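Local structure of hyaluronidase-phage associated (Streptococcus pyogenes, 2WB3) at the interface of chains A and B. The protein cleaves hyaluronan as a phage tail-fibre hyaluronate lyase, built as a triple-stranded beta-helix, probably helping the phage through the streptococcal capsule. Residues are numbered along the deposited sequence; one frame, centred on the assembly and turned at random. Chains: chain A/B, Hyaluronidase-phage associated.

The interface of chains A and B. Residues chain A 78-80; chain B 50, 55, 58-59, 61.
The carboxylate of B:Asp58 meets the loop A:Thr78-A:Ala80 just ahead of strand 81 of chain A, and the pairing shows how one acidic side chain can cap a turn of a neighbouring subunit. OD1 accepts a nearly straight hydrogen bond from the backbone N of A:Ala79, 2.8 Å long with 177° at the hydrogen. OD2 accepts a hydrogen bond from the hydroxyl OG1 of A:Thr78, modelled very short at 2.4 Å; nothing is rested on the exact length. Both donors come to the syn sides of the carboxylate, about 20° out of its plane, one bond to each oxygen, which probably restrains rotation of the group. With CG set between the backbone N and carbonyl carbon (chi1 58°), the B:Asp58 carboxylate is directed at A:Thr78 and A:Ala79, and its side chain crosses that of A:Thr78 at about a right angle.

Within chain A, OG1 of A:Thr78 accepts a hydrogen bond from the backbone N of A:Ala80 at 3.1 Å, which ties the turn to the group that B:Asp58 holds.

Apolar packing is slight: the methyl CB of A:Ala79 rests 3.6 Å from CA of B:Glu59, and CB of A:Ala80 lies 4.1 Å from CB of B:Ala61.

Entwined chains are expected of a triple-stranded beta-helix, and this patch probably helps to hold loops of two subunits together. A water completes the link, 2.6 Å from the backbone O of A:Ala79 and equally near the backbone O of B:Glu59.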
ATOM      1  N   THR A  78     -16.645 -14.848 -23.573  1.00 25.09           N
ATOM      2  CA  THR A  78     -15.404 -15.162 -22.851  1.00 24.88           C
ATOM      3  C   THR A  78     -15.325 -16.660 -22.714  1.00 24.86           C
ATOM      4  O   THR A  78     -16.322 -17.361 -22.754  1.00 24.44           O
ATOM      5  CB  THR A  78     -15.364 -14.468 -21.453  1.00 26.60           C
ATOM      6  OG1 THR A  78     -14.180 -14.862 -20.758  1.00 26.41           O
ATOM      7  CG2 THR A  78     -16.575 -14.888 -20.619  1.00 26.11           C
ATOM      8  N   ALA A  79     -14.119 -17.172 -22.647  1.00 23.45           N
ATOM      9  CA  ALA A  79     -13.919 -18.560 -22.427  1.00 24.06           C
ATOM     10  C   ALA A  79     -13.048 -18.723 -21.152  1.00 22.76           C
ATOM     11  O   ALA A  79     -12.530 -19.799 -20.913  1.00 23.47           O
ATOM     12  CB  ALA A  79     -13.169 -19.137 -23.616  1.00 22.32           C
ATOM     13  N   ALA A  80     -12.873 -17.645 -20.387  1.00 23.07           N
ATOM     14  CA  ALA A  80     -12.063 -17.698 -19.154  1.00 23.54           C
ATOM     15  C   ALA A  80     -12.678 -18.643 -18.144  1.00 22.71           C
ATOM     16  O   ALA A  80     -13.911 -18.865 -18.070  1.00 21.98           O
ATOM     17  CB  ALA A  80     -11.855 -16.301 -18.542  1.00 21.45           C
TER
ATOM     18  N   ASN B  50     -12.645 -10.363 -20.203  1.00 22.03           N
ATOM     19  CA  ASN B  50     -11.965 -10.598 -21.481  1.00 21.79           C
ATOM     20  C   ASN B  50     -11.338  -9.276 -21.950  1.00 21.24           C
ATOM     21  O   ASN B  50     -12.015  -8.237 -22.008  1.00 22.54           O
ATOM     22  CB  ASN B  50     -12.979 -11.158 -22.485  1.00 22.64           C
ATOM     23  CG  ASN B  50     -12.312 -11.764 -23.735  1.00 21.87           C
ATOM     24  OD1 ASN B  50     -11.129 -11.508 -24.020  1.00 20.61           O
ATOM     25  ND2 ASN B  50     -13.038 -12.645 -24.409  1.00 19.74           N
ATOM     26  N   LYS B  55     -14.550 -13.941 -28.355  1.00 30.43           N
ATOM     27  CA  LYS B  55     -15.040 -14.746 -27.224  1.00 31.57           C
ATOM     28  C   LYS B  55     -14.142 -15.957 -26.838  1.00 31.43           C
ATOM     29  O   LYS B  55     -14.342 -16.610 -25.798  1.00 30.91           O
ATOM     30  CB  LYS B  55     -16.492 -15.175 -27.478  1.00 33.03           C
ATOM     31  CG  LYS B  55     -16.602 -16.149 -28.657  1.00 36.56           C
ATOM     32  CD  LYS B  55     -17.976 -16.791 -28.817  1.00 42.03           C
ATOM     33  CE  LYS B  55     -18.127 -17.314 -30.263  1.00 44.75           C
ATOM     34  NZ  LYS B  55     -18.843 -18.633 -30.254  1.00 50.35           N
ATOM     35  N   ASP B  58      -9.529 -15.399 -24.437  1.00 24.58           N
ATOM     36  CA  ASP B  58      -9.060 -15.596 -23.026  1.00 23.99           C
ATOM     37  C   ASP B  58      -9.283 -17.029 -22.543  1.00 25.03           C
ATOM     38  O   ASP B  58      -9.465 -17.280 -21.330  1.00 25.30           O
ATOM     39  CB  ASP B  58      -9.792 -14.589 -22.110  1.00 23.80           C
ATOM     40  CG  ASP B  58     -11.318 -14.718 -22.173  1.00 23.89           C
ATOM     41  OD1 ASP B  58     -11.883 -15.578 -22.912  1.00 22.35           O
ATOM     42  OD2 ASP B  58     -11.974 -14.009 -21.396  1.00 24.05           O
ATOM     43  N   GLU B  59      -9.303 -18.002 -23.476  1.00 24.43           N
ATOM     44  CA  GLU B  59      -9.576 -19.364 -23.092  1.00 24.78           C
ATOM     45  C   GLU B  59      -8.584 -20.000 -22.072  1.00 24.26           C
ATOM     46  O   GLU B  59      -8.963 -20.962 -21.372  1.00 26.36           O
ATOM     47  CB  GLU B  59      -9.679 -20.258 -24.311  1.00 25.33           C
ATOM     48  CG  GLU B  59      -8.403 -20.355 -25.112  1.00 29.79           C
ATOM     49  CD  GLU B  59      -8.565 -21.360 -26.257  1.00 39.51           C
ATOM     50  OE1 GLU B  59      -9.722 -21.568 -26.688  1.00 41.92           O
ATOM     51  OE2 GLU B  59      -7.557 -21.961 -26.692  1.00 45.57           O
ATOM     52  N   ALA B  61      -7.269 -18.106 -19.590  1.00 22.55           N
ATOM     53  CA  ALA B  61      -7.229 -17.160 -18.487  1.00 21.91           C
ATOM     54  C   ALA B  61      -8.078 -17.758 -17.382  1.00 21.10           C
ATOM     55  O   ALA B  61      -8.848 -18.674 -17.632  1.00 20.75           O
ATOM     56  CB  ALA B  61      -7.825 -15.793 -18.897  1.00 22.79           C
TER
HETATM   57  O   HOH W   1     -11.377 -22.012 -21.609  1.00 29.10           O